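Local atomic coordinates of CRISPR-associated protein Cse2 (Thermus thermophilus, PDB entry 2ZCA), a protein that probably serves in CRISPR-based adaptive immunity against viruses and plasmids, as a homodimeric member of the CasB/Cse2 family of type I-E systems. Residues L82-L86 with A118-V122; D75-T81 with E123-A129; R6-W10 with Y44-F48; A61-V65 with L131-L136. All coordinates share one frame. Residue numbers count along the deposited sequence, not the author numbering.

Contact 1 of 4, residues L82-L86 with A118-V122; sequences LARAL and AVALV
The residue that ends a helix can itself pack against a neighbour, as Val-122, just past helix 111-121, does against helix 82-90. The first segment, Leu-82 to Leu-86, is regular helix, with Leu-86 N bonded to Leu-82 O at 2.8 Å. The second, Ala-118 to Val-122, is helical to Leu-121; Val-122 then turns extended (phi/psi -74/158). CA atoms pair as Leu-82 with Val-119 (7.1 Å) and Leu-86 with Val-122 (5.9 Å). No hydrogen bond crosses; the contact is made by apolar side chains and buries 264 Å². Leu-82, in the t,p rotamer, sets CD2 4.1 Å from both Ala-118 CB and Val-119 CG2, and CD1 3.9 Å from Val-122 CG1. One turn on, Ala-85 points toward the partner, its CB 3.9 Å from Val-122 CG1. Leu-86 (m,t) leaves its backbone sideways but brings CD2 to 3.5 Å from Val-122 CG1 and 4.4 Å from Leu-121 CD2. Val-122 (chi1 -54°) thus sets CG1 among Leu-82, Ala-85 and Leu-86. Around this apolar joint, helix 144-155 packs on Leu-82 and Leu-86 through Trp-149 and Tyr-153, while helix 96-104 brings Phe-100 against Leu-86 and Leu-103 against Ala-118.

Contact 2 of 4, residues D75-T81 with E123-A129; sequences DHQVGRT and EGGIDFA
Arg-80 and Asp-127 dominate this junction between an irregular loop, 75-81, and the approach to helix 128-136. Arg-80, extended through chi3 (t,t,t), donates from NH1 to Gly-125 O (2.7 Å) and Glu-123 O (2.8 Å); water 1 accepts from Glu-123 N (3.0 Å) and, weakly, from Arg-80 NH2 (3.2 Å), and Glu-88 salt-bridges the same guanidinium. Asp-127 accepts from Gly-79 N at OD2 (2.9 Å), while its own N donates to Arg-80 O (2.8 Å). Gln-77 N donates to Ile-126 O (2.9 Å). Gln-77 to Arg-80 form a type II beta turn, closed by Arg-80 N to Gln-77 O (3.1 Å), with Gly-79 at phi/psi 94/-28; Arg-80 then centres an inverse gamma turn. Asp-127 is the N-cap of helix 128-136, its OD1 accepting weakly from Ala-129 N (3.0 Å), so one carboxylate joins a turn to a helix start. CA atoms pair as Asp-75 with Gly-125 (4.8 Å), Gln-77 with Ile-126 and Val-78 with Asp-127 (both 4.7 Å). Gly-125 fits closely: a CB would collide with Asp-75 O and Gln-77 CG. His-76 reaches Asp-127 OD1 weakly from NE2 (3.2 Å) and lays CD2 4.0 Å from Phe-128 CB.

Contact 3 of 4, residues R6-W10 with Y44-F48; sequences RFLDW and YVEPF
The short helical segments Arg-6 to Trp-10 and Tyr-44 to Phe-48 run at 134° to each other, their axes 11.3 Å apart at closest approach, a spacing filled by aromatic side chains. The second is kinked at Pro-47 and Phe-48, whose N atoms lack bonds to the preceding turn, although Phe-48 N reaches Val-45 O (3.0 Å). The nearest CA atoms are those of Trp-10 and Phe-48, 7.5 Å apart. Phe-48 (chi1 177°) points between Phe-7 and Trp-10, making an aromatic cluster: Phe-7 CD1 lies over its ring face, 3.5 Å from Phe-48 CD2, and the two planes meet obliquely at 57°. Trp-10 (chi1 174°, chi2 -90°) receives Phe-48 CB over its five-membered ring, a CH-pi contact at 3.9 Å from CB to centroid. Trp-10 NE1 donates to Tyr-44 O (3.0 Å), and Trp-10 CH2 touches Pro-47 CB (3.9 Å). Beyond the cluster, Phe-7 packs on Ala-66 of helix 56-71 and Leu-132 of helix 128-136, while Tyr-44 rests on helix 20-29.

Contact 4 of 4, residues A61-V65 with L131-L136; sequences AHYLV and LLDDLL
Apolar contacts carry nearly all of the meeting between Ala-61 to Val-65 and Leu-131 to Leu-136, two helical segments whose N-to-C directions differ by 145° and whose axes approach to 9.7 Å. CA atoms pair as Ala-61 with Leu-135 (6.2 Å) and Val-65 with Leu-132 (6.3 Å), so a turn forward on one helix, from Ala-61 to Val-65, matches roughly a turn back on the other, as in antiparallel packing. Ala-61, small and pointing toward the partner, lets three leucines close in: its CB lies 3.8 Å from Leu-135 CD2, 3.9 Å from Leu-132 CD1 and 3.9 Å from Leu-136 CD2. Val-65 (t) sets CG2 3.8 Å from Leu-132 CD1, 4.3 Å from Leu-135 CD2 and 4.4 Å from Leu-131 CG. Leu-64 CD2 meets Leu-135 CD2 at 3.9 Å. Leu-131, Leu-132 and Leu-135 share the t,p rotamer, whereas Leu-136 is m,t. The contact is buried in an all-helical fold, its centre about 5 Å from the centre of the chain, where helices 56-71 and 128-136 pack together and Leu-115 of helix 111-121 touches both Leu-64 and Leu-135. Between the two segments the ring contact is CH-pi: Leu-132 CD2 sits over the face of the His-62 ring, 4.0 Å from its centroid. ND1 of that ring is hydrogen-bonded to the backbone O of Glu-58, and both Phe-7 and Trp-54 meet the ring edge-to-face.

Overall arrangement
From the N terminus, contact 3 closes first, joining helix 3-15 to helix 42-49 before any other contact opens. The chain then enters helix 56-71, where contact 4 opens the longest loop, ending on helix 128-136. Within that loop contact 2 opens in the segment after helix 56-71, and contact 1 opens inside contact 2 on helix 82-90; they close in reverse order, so the three nest without crossing. Contacts 1 and 2 touch through Ala-85 and Ile-126, and contact 2 meets contact 4 through Ile-126 and Leu-131. Leu-8 of helix 3-15 packs on His-76, and Phe-7 on Leu-132, tying contact 3 to contacts 2 and 4. Contacts 1 and 3 lie on opposite sides of the chain's centre.

Contact 1 of 4, residues L82-L86 with A118-V122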
loop_
_atom_site.group_PDB
_atom_site.type_symbol
_atom_site.label_atom_id
_atom_site.label_comp_id
_atom_site.label_asym_id
_atom_site.label_seq_id
_atom_site.Cartn_x
_atom_site.Cartn_y
_atom_site.Cartn_z
ATOM N N LEU A 82 7.367 -2.886 -3.731
ATOM C CA LEU A 82 7.094 -4.020 -2.868
ATOM C C LEU A 82 7.617 -5.302 -3.510
ATOM O O LEU A 82 8.170 -6.159 -2.826
ATOM C CB LEU A 82 5.588 -4.148 -2.602
ATOM C CG LEU A 82 5.165 -5.342 -1.736
ATOM C CD1 LEU A 82 5.963 -5.363 -0.435
ATOM C CD2 LEU A 82 3.676 -5.250 -1.434
ATOM N N ALA A 83 7.455 -5.428 -4.828
ATOM C CA ALA A 83 7.923 -6.624 -5.526
ATOM C C ALA A 83 9.430 -6.789 -5.378
ATOM O O ALA A 83 9.916 -7.897 -5.154
ATOM C CB ALA A 83 7.547 -6.562 -7.008
ATOM N N ARG A 84 10.169 -5.692 -5.516
ATOM C CA ARG A 84 11.619 -5.747 -5.374
ATOM C C ARG A 84 11.989 -6.060 -3.925
ATOM O O ARG A 84 12.900 -6.843 -3.662
ATOM C CB ARG A 84 12.244 -4.422 -5.827
ATOM C CG ARG A 84 12.188 -4.239 -7.345
ATOM C CD ARG A 84 12.459 -2.808 -7.800
ATOM N NE ARG A 84 12.392 -2.702 -9.258
ATOM C CZ ARG A 84 12.361 -1.556 -9.933
ATOM N NH1 ARG A 84 12.390 -0.396 -9.288
ATOM N NH2 ARG A 84 12.297 -1.570 -11.259
ATOM N N ALA A 85 11.267 -5.460 -2.983
ATOM C CA ALA A 85 11.527 -5.699 -1.568
ATOM C C ALA A 85 11.262 -7.158 -1.212
ATOM O O ALA A 85 11.945 -7.729 -0.356
ATOM C CB ALA A 85 10.657 -4.783 -0.709
ATOM N N LEU A 86 10.264 -7.761 -1.855
ATOM C CA LEU A 86 9.942 -9.158 -1.598
ATOM C C LEU A 86 11.038 -10.063 -2.148
ATOM O O LEU A 86 11.389 -11.067 -1.527
ATOM C CB LEU A 86 8.585 -9.528 -2.212
ATOM C CG LEU A 86 7.364 -9.053 -1.408
ATOM C CD1 LEU A 86 6.086 -9.194 -2.232
ATOM C CD2 LEU A 86 7.265 -9.865 -0.118
ATOM N N ALA A 118 2.389 -8.934 3.169
ATOM C CA ALA A 118 3.601 -8.759 2.367
ATOM C C ALA A 118 4.441 -7.568 2.826
ATOM O O ALA A 118 5.666 -7.645 2.877
ATOM C CB ALA A 118 3.234 -8.599 0.907
ATOM N N VAL A 119 3.781 -6.457 3.139
ATOM C CA VAL A 119 4.493 -5.275 3.604
ATOM C C VAL A 119 5.114 -5.564 4.971
ATOM O O VAL A 119 6.239 -5.155 5.249
ATOM C CB VAL A 119 3.536 -4.051 3.696
ATOM C CG1 VAL A 119 4.244 -2.865 4.330
ATOM C CG2 VAL A 119 3.060 -3.673 2.305
ATOM N N ALA A 120 4.387 -6.287 5.819
ATOM C CA ALA A 120 4.891 -6.617 7.150
ATOM C C ALA A 120 6.058 -7.598 7.067
ATOM O O ALA A 120 6.896 -7.669 7.967
ATOM C CB ALA A 120 3.769 -7.213 7.998
ATOM N N LEU A 121 6.108 -8.350 5.975
ATOM C CA LEU A 121 7.146 -9.349 5.773
ATOM C C LEU A 121 8.484 -8.768 5.316
ATOM O O LEU A 121 9.543 -9.228 5.747
ATOM C CB LEU A 121 6.663 -10.378 4.747
ATOM C CG LEU A 121 7.543 -11.597 4.469
ATOM C CD1 LEU A 121 7.742 -12.401 5.747
ATOM C CD2 LEU A 121 6.875 -12.453 3.402
ATOM N N VAL A 122 8.447 -7.760 4.449
ATOM C CA VAL A 122 9.689 -7.182 3.947
ATOM C C VAL A 122 10.422 -6.307 4.952
ATOM O O VAL A 122 9.835 -5.803 5.911
ATOM C CB VAL A 122 9.460 -6.356 2.658
ATOM C CG1 VAL A 122 8.749 -7.215 1.613
ATOM C CG2 VAL A 122 8.664 -5.100 2.964
#

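Contact 2 of 4, residues D75-T81 with E123-A129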
loop_
_atom_site.group_PDB
_atom_site.type_symbol
_atom_site.label_atom_id
_atom_site.label_comp_id
_atom_site.label_asym_id
_atom_site.label_seq_id
_atom_site.Cartn_x
_atom_site.Cartn_y
_atom_site.Cartn_z
ATOM N N ASP A 75 8.298 5.309 6.041
ATOM C CA ASP A 75 9.574 5.130 5.353
ATOM C C ASP A 75 9.377 4.854 3.866
ATOM O O ASP A 75 9.435 3.711 3.409
ATOM C CB ASP A 75 10.379 4.001 6.004
ATOM C CG ASP A 75 11.772 3.857 5.404
ATOM O OD1 ASP A 75 12.284 4.842 4.829
ATOM O OD2 ASP A 75 12.362 2.766 5.525
ATOM N N HIS A 76 9.137 5.920 3.114
ATOM C CA HIS A 76 8.940 5.810 1.674
ATOM C C HIS A 76 10.288 5.808 0.959
ATOM O O HIS A 76 11.085 6.733 1.114
ATOM C CB HIS A 76 8.080 6.970 1.171
ATOM C CG HIS A 76 8.033 7.081 -0.321
ATOM N ND1 HIS A 76 8.784 7.999 -1.024
ATOM C CD2 HIS A 76 7.360 6.358 -1.247
ATOM C CE1 HIS A 76 8.576 7.837 -2.319
ATOM N NE2 HIS A 76 7.715 6.848 -2.480
ATOM N N GLN A 77 10.541 4.754 0.190
ATOM C CA GLN A 77 11.783 4.618 -0.561
ATOM C C GLN A 77 11.440 4.565 -2.044
ATOM O O GLN A 77 11.080 3.509 -2.569
ATOM C CB GLN A 77 12.509 3.333 -0.158
ATOM C CG GLN A 77 12.976 3.285 1.290
ATOM C CD GLN A 77 14.103 4.263 1.579
ATOM O OE1 GLN A 77 15.063 4.365 0.814
ATOM N NE2 GLN A 77 13.998 4.976 2.698
ATOM N N VAL A 78 11.539 5.706 -2.716
ATOM C CA VAL A 78 11.227 5.771 -4.136
ATOM C C VAL A 78 12.060 4.764 -4.921
ATOM O O VAL A 78 13.271 4.656 -4.725
ATOM C CB VAL A 78 11.474 7.193 -4.701
ATOM C CG1 VAL A 78 12.906 7.616 -4.443
ATOM C CG2 VAL A 78 11.169 7.221 -6.196
ATOM N N GLY A 79 11.404 4.012 -5.797
ATOM C CA GLY A 79 12.118 3.033 -6.596
ATOM C C GLY A 79 12.149 1.628 -6.020
ATOM O O GLY A 79 12.258 0.651 -6.766
ATOM N N ARG A 80 12.067 1.513 -4.697
ATOM C CA ARG A 80 12.077 0.202 -4.065
ATOM C C ARG A 80 10.643 -0.288 -3.945
ATOM O O ARG A 80 9.997 -0.105 -2.914
ATOM C CB ARG A 80 12.726 0.269 -2.679
ATOM C CG ARG A 80 12.892 -1.103 -2.031
ATOM C CD ARG A 80 13.936 -1.087 -0.928
ATOM N NE ARG A 80 14.256 -2.434 -0.463
ATOM C CZ ARG A 80 13.677 -3.038 0.569
ATOM N NH1 ARG A 80 12.735 -2.416 1.265
ATOM N NH2 ARG A 80 14.048 -4.266 0.911
ATOM N N THR A 81 10.146 -0.909 -5.011
ATOM C CA THR A 81 8.771 -1.405 -5.026
ATOM C C THR A 81 8.608 -2.606 -4.116
ATOM O O THR A 81 9.587 -3.271 -3.768
ATOM C CB THR A 81 8.340 -1.821 -6.442
ATOM O OG1 THR A 81 9.111 -2.955 -6.857
ATOM C CG2 THR A 81 8.556 -0.681 -7.420
ATOM N N GLU A 123 11.721 -6.144 4.726
ATOM C CA GLU A 123 12.547 -5.321 5.592
ATOM C C GLU A 123 12.700 -3.950 4.937
ATOM O O GLU A 123 12.818 -3.849 3.715
ATOM C CB GLU A 123 13.936 -5.949 5.764
ATOM C CG GLU A 123 13.964 -7.471 5.927
ATOM C CD GLU A 123 13.407 -7.951 7.256
ATOM O OE1 GLU A 123 12.191 -8.229 7.341
ATOM O OE2 GLU A 123 14.193 -8.047 8.223
ATOM N N GLY A 124 12.683 -2.896 5.746
ATOM C CA GLY A 124 12.861 -1.557 5.217
ATOM C C GLY A 124 11.699 -0.902 4.497
ATOM O O GLY A 124 10.589 -1.434 4.443
ATOM N N GLY A 125 11.978 0.267 3.924
ATOM C CA GLY A 125 10.958 1.027 3.225
ATOM C C GLY A 125 10.692 0.619 1.789
ATOM O O GLY A 125 11.504 -0.053 1.150
ATOM N N ILE A 126 9.535 1.039 1.287
ATOM C CA ILE A 126 9.120 0.746 -0.076
ATOM C C ILE A 126 8.509 1.991 -0.707
ATOM O O ILE A 126 8.277 2.995 -0.025
ATOM C CB ILE A 126 8.083 -0.399 -0.110
ATOM C CG1 ILE A 126 6.845 -0.009 0.698
ATOM C CG2 ILE A 126 8.703 -1.672 0.443
ATOM C CD1 ILE A 126 5.698 -1.006 0.577
ATOM N N ASP A 127 8.255 1.921 -2.010
ATOM C CA ASP A 127 7.681 3.037 -2.755
ATOM C C ASP A 127 6.166 3.029 -2.585
ATOM O O ASP A 127 5.468 2.263 -3.250
ATOM C CB ASP A 127 8.033 2.909 -4.246
ATOM C CG ASP A 127 7.726 4.175 -5.040
ATOM O OD1 ASP A 127 6.687 4.815 -4.784
ATOM O OD2 ASP A 127 8.521 4.524 -5.940
ATOM N N PHE A 128 5.662 3.889 -1.701
ATOM C CA PHE A 128 4.230 3.963 -1.433
ATOM C C PHE A 128 3.434 4.683 -2.513
ATOM O O PHE A 128 2.220 4.514 -2.613
ATOM C CB PHE A 128 3.999 4.608 -0.065
ATOM C CG PHE A 128 4.308 3.690 1.081
ATOM C CD1 PHE A 128 3.430 2.665 1.421
ATOM C CD2 PHE A 128 5.496 3.815 1.792
ATOM C CE1 PHE A 128 3.732 1.774 2.454
ATOM C CE2 PHE A 128 5.807 2.928 2.828
ATOM C CZ PHE A 128 4.925 1.909 3.157
ATOM N N ALA A 129 4.117 5.477 -3.329
ATOM C CA ALA A 129 3.455 6.178 -4.415
ATOM C C ALA A 129 3.097 5.139 -5.476
ATOM O O ALA A 129 1.960 5.078 -5.942
ATOM C CB ALA A 129 4.380 7.241 -4.997
HETATM O O HOH W 1 13.028 -7.006 2.211
#

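Contact 3 of 4, residues R6-W10 with Y44-F48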
loop_
_atom_site.group_PDB
_atom_site.type_symbol
_atom_site.label_atom_id
_atom_site.label_comp_id
_atom_site.label_asym_id
_atom_site.label_seq_id
_atom_site.Cartn_x
_atom_site.Cartn_y
_atom_site.Cartn_z
ATOM N N ARG A 6 0.511 12.084 -5.428
ATOM C CA ARG A 6 -0.303 13.094 -4.758
ATOM C C ARG A 6 -0.641 12.676 -3.333
ATOM O O ARG A 6 -0.573 13.480 -2.404
ATOM C CB ARG A 6 -1.603 13.339 -5.529
ATOM C CG ARG A 6 -1.481 14.342 -6.665
ATOM C CD ARG A 6 -2.854 14.739 -7.180
ATOM N NE ARG A 6 -3.380 13.775 -8.141
ATOM C CZ ARG A 6 -2.981 13.700 -9.405
ATOM N NH1 ARG A 6 -2.053 14.534 -9.854
ATOM N NH2 ARG A 6 -3.507 12.793 -10.224
ATOM N N PHE A 7 -1.009 11.413 -3.162
ATOM C CA PHE A 7 -1.367 10.916 -1.838
ATOM C C PHE A 7 -0.137 10.835 -0.939
ATOM O O PHE A 7 -0.214 11.092 0.265
ATOM C CB PHE A 7 -2.034 9.542 -1.954
ATOM C CG PHE A 7 -2.712 9.095 -0.686
ATOM C CD1 PHE A 7 -3.623 9.929 -0.045
ATOM C CD2 PHE A 7 -2.443 7.846 -0.136
ATOM C CE1 PHE A 7 -4.256 9.529 1.127
ATOM C CE2 PHE A 7 -3.073 7.435 1.039
ATOM C CZ PHE A 7 -3.982 8.280 1.670
ATOM N N LEU A 8 1.004 10.484 -1.522
ATOM C CA LEU A 8 2.232 10.395 -0.746
ATOM C C LEU A 8 2.571 11.774 -0.183
ATOM O O LEU A 8 3.010 11.899 0.960
ATOM C CB LEU A 8 3.381 9.898 -1.622
ATOM C CG LEU A 8 4.738 9.806 -0.929
ATOM C CD1 LEU A 8 4.659 8.854 0.263
ATOM C CD2 LEU A 8 5.767 9.323 -1.933
ATOM N N ASP A 9 2.372 12.808 -0.996
ATOM C CA ASP A 9 2.643 14.173 -0.563
ATOM C C ASP A 9 1.745 14.491 0.633
ATOM O O ASP A 9 2.185 15.079 1.623
ATOM C CB ASP A 9 2.355 15.160 -1.698
ATOM C CG ASP A 9 2.699 16.591 -1.328
ATOM O OD1 ASP A 9 3.898 16.888 -1.142
ATOM O OD2 ASP A 9 1.772 17.423 -1.218
ATOM N N TRP A 10 0.481 14.094 0.528
ATOM C CA TRP A 10 -0.489 14.322 1.595
ATOM C C TRP A 10 -0.051 13.630 2.882
ATOM O O TRP A 10 -0.059 14.235 3.957
ATOM C CB TRP A 10 -1.870 13.817 1.160
ATOM C CG TRP A 10 -2.921 13.879 2.238
ATOM C CD1 TRP A 10 -3.231 12.901 3.140
ATOM C CD2 TRP A 10 -3.778 14.988 2.538
ATOM N NE1 TRP A 10 -4.230 13.332 3.986
ATOM C CE2 TRP A 10 -4.583 14.609 3.638
ATOM C CE3 TRP A 10 -3.944 16.266 1.986
ATOM C CZ2 TRP A 10 -5.541 15.463 4.195
ATOM C CZ3 TRP A 10 -4.899 17.116 2.542
ATOM C CH2 TRP A 10 -5.683 16.708 3.636
ATOM N N TYR A 44 -8.615 11.761 8.498
ATOM C CA TYR A 44 -7.273 11.948 7.944
ATOM C C TYR A 44 -7.155 11.607 6.465
ATOM O O TYR A 44 -6.128 11.886 5.839
ATOM C CB TYR A 44 -6.272 11.103 8.733
ATOM C CG TYR A 44 -6.227 11.451 10.201
ATOM C CD1 TYR A 44 -5.614 12.624 10.641
ATOM C CD2 TYR A 44 -6.825 10.623 11.148
ATOM C CE1 TYR A 44 -5.599 12.963 11.995
ATOM C CE2 TYR A 44 -6.818 10.953 12.502
ATOM C CZ TYR A 44 -6.205 12.123 12.917
ATOM O OH TYR A 44 -6.204 12.448 14.257
ATOM N N VAL A 45 -8.198 11.008 5.906
ATOM C CA VAL A 45 -8.179 10.617 4.503
ATOM C C VAL A 45 -9.257 11.298 3.656
ATOM O O VAL A 45 -9.002 11.678 2.512
ATOM C CB VAL A 45 -8.334 9.086 4.376
ATOM C CG1 VAL A 45 -8.382 8.677 2.911
ATOM C CG2 VAL A 45 -7.168 8.395 5.080
ATOM N N GLU A 46 -10.453 11.463 4.214
ATOM C CA GLU A 46 -11.549 12.070 3.465
ATOM C C GLU A 46 -11.260 13.469 2.911
ATOM O O GLU A 46 -11.664 13.787 1.793
ATOM C CB GLU A 46 -12.828 12.078 4.308
ATOM C CG GLU A 46 -13.429 10.687 4.523
ATOM C CD GLU A 46 -13.719 9.952 3.219
ATOM O OE1 GLU A 46 -14.171 10.603 2.252
ATOM O OE2 GLU A 46 -13.511 8.717 3.161
ATOM N N PRO A 47 -10.566 14.324 3.682
ATOM C CA PRO A 47 -10.276 15.664 3.160
ATOM C C PRO A 47 -9.483 15.576 1.851
ATOM O O PRO A 47 -9.583 16.450 0.989
ATOM C CB PRO A 47 -9.472 16.302 4.285
ATOM C CG PRO A 47 -10.111 15.711 5.506
ATOM C CD PRO A 47 -10.233 14.239 5.115
ATOM N N PHE A 48 -8.697 14.514 1.709
ATOM C CA PHE A 48 -7.916 14.314 0.493
ATOM C C PHE A 48 -8.805 13.765 -0.620
ATOM O O PHE A 48 -8.811 14.280 -1.740
ATOM C CB PHE A 48 -6.766 13.331 0.741
ATOM C CG PHE A 48 -5.965 13.021 -0.495
ATOM C CD1 PHE A 48 -4.934 13.861 -0.902
ATOM C CD2 PHE A 48 -6.278 11.914 -1.278
ATOM C CE1 PHE A 48 -4.223 13.603 -2.078
ATOM C CE2 PHE A 48 -5.576 11.645 -2.456
ATOM C CZ PHE A 48 -4.547 12.493 -2.856
#

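Contact 4 of 4, residues A61-V65 with L131-L136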
loop_
_atom_site.group_PDB
_atom_site.type_symbol
_atom_site.label_atom_id
_atom_site.label_comp_id
_atom_site.label_asym_id
_atom_site.label_seq_id
_atom_site.Cartn_x
_atom_site.Cartn_y
_atom_site.Cartn_z
ATOM N N ALA A 61 -8.476 1.724 -1.462
ATOM C CA ALA A 61 -7.059 1.599 -1.806
ATOM C C ALA A 61 -6.264 2.655 -1.044
ATOM O O ALA A 61 -5.192 2.371 -0.512
ATOM C CB ALA A 61 -6.856 1.773 -3.307
ATOM N N HIS A 62 -6.791 3.878 -0.993
ATOM C CA HIS A 62 -6.112 4.953 -0.276
ATOM C C HIS A 62 -6.005 4.638 1.216
ATOM O O HIS A 62 -4.957 4.851 1.831
ATOM C CB HIS A 62 -6.850 6.285 -0.455
ATOM C CG HIS A 62 -6.691 6.894 -1.814
ATOM N ND1 HIS A 62 -7.346 6.416 -2.928
ATOM C CD2 HIS A 62 -5.976 7.967 -2.230
ATOM C CE1 HIS A 62 -7.047 7.171 -3.971
ATOM N NE2 HIS A 62 -6.218 8.120 -3.574
ATOM N N TYR A 63 -7.091 4.144 1.803
ATOM C CA TYR A 63 -7.074 3.811 3.225
ATOM C C TYR A 63 -6.060 2.721 3.535
ATOM O O TYR A 63 -5.369 2.780 4.553
ATOM C CB TYR A 63 -8.461 3.362 3.692
ATOM C CG TYR A 63 -9.392 4.513 4.011
ATOM C CD1 TYR A 63 -9.267 5.223 5.204
ATOM C CD2 TYR A 63 -10.369 4.913 3.103
ATOM C CE1 TYR A 63 -10.092 6.309 5.487
ATOM C CE2 TYR A 63 -11.196 5.995 3.375
ATOM C CZ TYR A 63 -11.050 6.688 4.568
ATOM O OH TYR A 63 -11.858 7.770 4.832
ATOM N N LEU A 64 -5.968 1.720 2.665
ATOM C CA LEU A 64 -5.024 0.637 2.909
ATOM C C LEU A 64 -3.583 1.130 2.812
ATOM O O LEU A 64 -2.741 0.760 3.630
ATOM C CB LEU A 64 -5.261 -0.525 1.930
ATOM C CG LEU A 64 -4.316 -1.732 2.047
ATOM C CD1 LEU A 64 -4.338 -2.289 3.462
ATOM C CD2 LEU A 64 -4.740 -2.807 1.053
ATOM N N VAL A 65 -3.295 1.969 1.819
ATOM C CA VAL A 65 -1.943 2.497 1.661
ATOM C C VAL A 65 -1.557 3.385 2.844
ATOM O O VAL A 65 -0.416 3.356 3.294
ATOM C CB VAL A 65 -1.793 3.275 0.336
ATOM C CG1 VAL A 65 -0.458 4.012 0.302
ATOM C CG2 VAL A 65 -1.873 2.299 -0.837
ATOM N N LEU A 131 2.941 1.997 -4.962
ATOM C CA LEU A 131 2.044 1.024 -4.354
ATOM C C LEU A 131 0.580 1.431 -4.563
ATOM O O LEU A 131 -0.253 0.601 -4.926
ATOM C CB LEU A 131 2.338 0.872 -2.856
ATOM C CG LEU A 131 1.471 -0.174 -2.146
ATOM C CD1 LEU A 131 1.633 -1.529 -2.836
ATOM C CD2 LEU A 131 1.869 -0.275 -0.674
ATOM N N LEU A 132 0.262 2.703 -4.342
ATOM C CA LEU A 132 -1.117 3.148 -4.528
ATOM C C LEU A 132 -1.507 3.130 -6.006
ATOM O O LEU A 132 -2.588 2.667 -6.358
ATOM C CB LEU A 132 -1.329 4.556 -3.961
ATOM C CG LEU A 132 -2.734 5.123 -4.195
ATOM C CD1 LEU A 132 -3.774 4.202 -3.560
ATOM C CD2 LEU A 132 -2.834 6.527 -3.620
ATOM N N ASP A 133 -0.635 3.636 -6.873
ATOM C CA ASP A 133 -0.955 3.639 -8.296
ATOM C C ASP A 133 -1.242 2.223 -8.774
ATOM O O ASP A 133 -2.122 2.006 -9.613
ATOM C CB ASP A 133 0.190 4.236 -9.122
ATOM C CG ASP A 133 0.300 5.740 -8.964
ATOM O OD1 ASP A 133 -0.750 6.410 -8.914
ATOM O OD2 ASP A 133 1.435 6.253 -8.908
ATOM N N ASP A 134 -0.497 1.260 -8.240
ATOM C CA ASP A 134 -0.684 -0.131 -8.626
ATOM C C ASP A 134 -1.969 -0.724 -8.050
ATOM O O ASP A 134 -2.716 -1.399 -8.754
ATOM C CB ASP A 134 0.519 -0.975 -8.193
ATOM C CG ASP A 134 1.768 -0.661 -8.991
ATOM O OD1 ASP A 134 1.638 -0.065 -10.083
ATOM O OD2 ASP A 134 2.876 -1.024 -8.534
ATOM N N LEU A 135 -2.233 -0.466 -6.773
ATOM C CA LEU A 135 -3.438 -0.995 -6.141
ATOM C C LEU A 135 -4.692 -0.444 -6.830
ATOM O O LEU A 135 -5.689 -1.146 -6.995
ATOM C CB LEU A 135 -3.441 -0.637 -4.649
ATOM C CG LEU A 135 -4.547 -1.247 -3.780
ATOM C CD1 LEU A 135 -4.547 -2.768 -3.914
ATOM C CD2 LEU A 135 -4.330 -0.836 -2.330
ATOM N N LEU A 136 -4.634 0.816 -7.241
ATOM C CA LEU A 136 -5.764 1.436 -7.921
ATOM C C LEU A 136 -6.099 0.741 -9.241
ATOM O O LEU A 136 -7.247 0.753 -9.682
ATOM C CB LEU A 136 -5.468 2.913 -8.187
ATOM C CG LEU A 136 -5.558 3.847 -6.980
ATOM C CD1 LEU A 136 -4.968 5.214 -7.321
ATOM C CD2 LEU A 136 -7.017 3.982 -6.568
#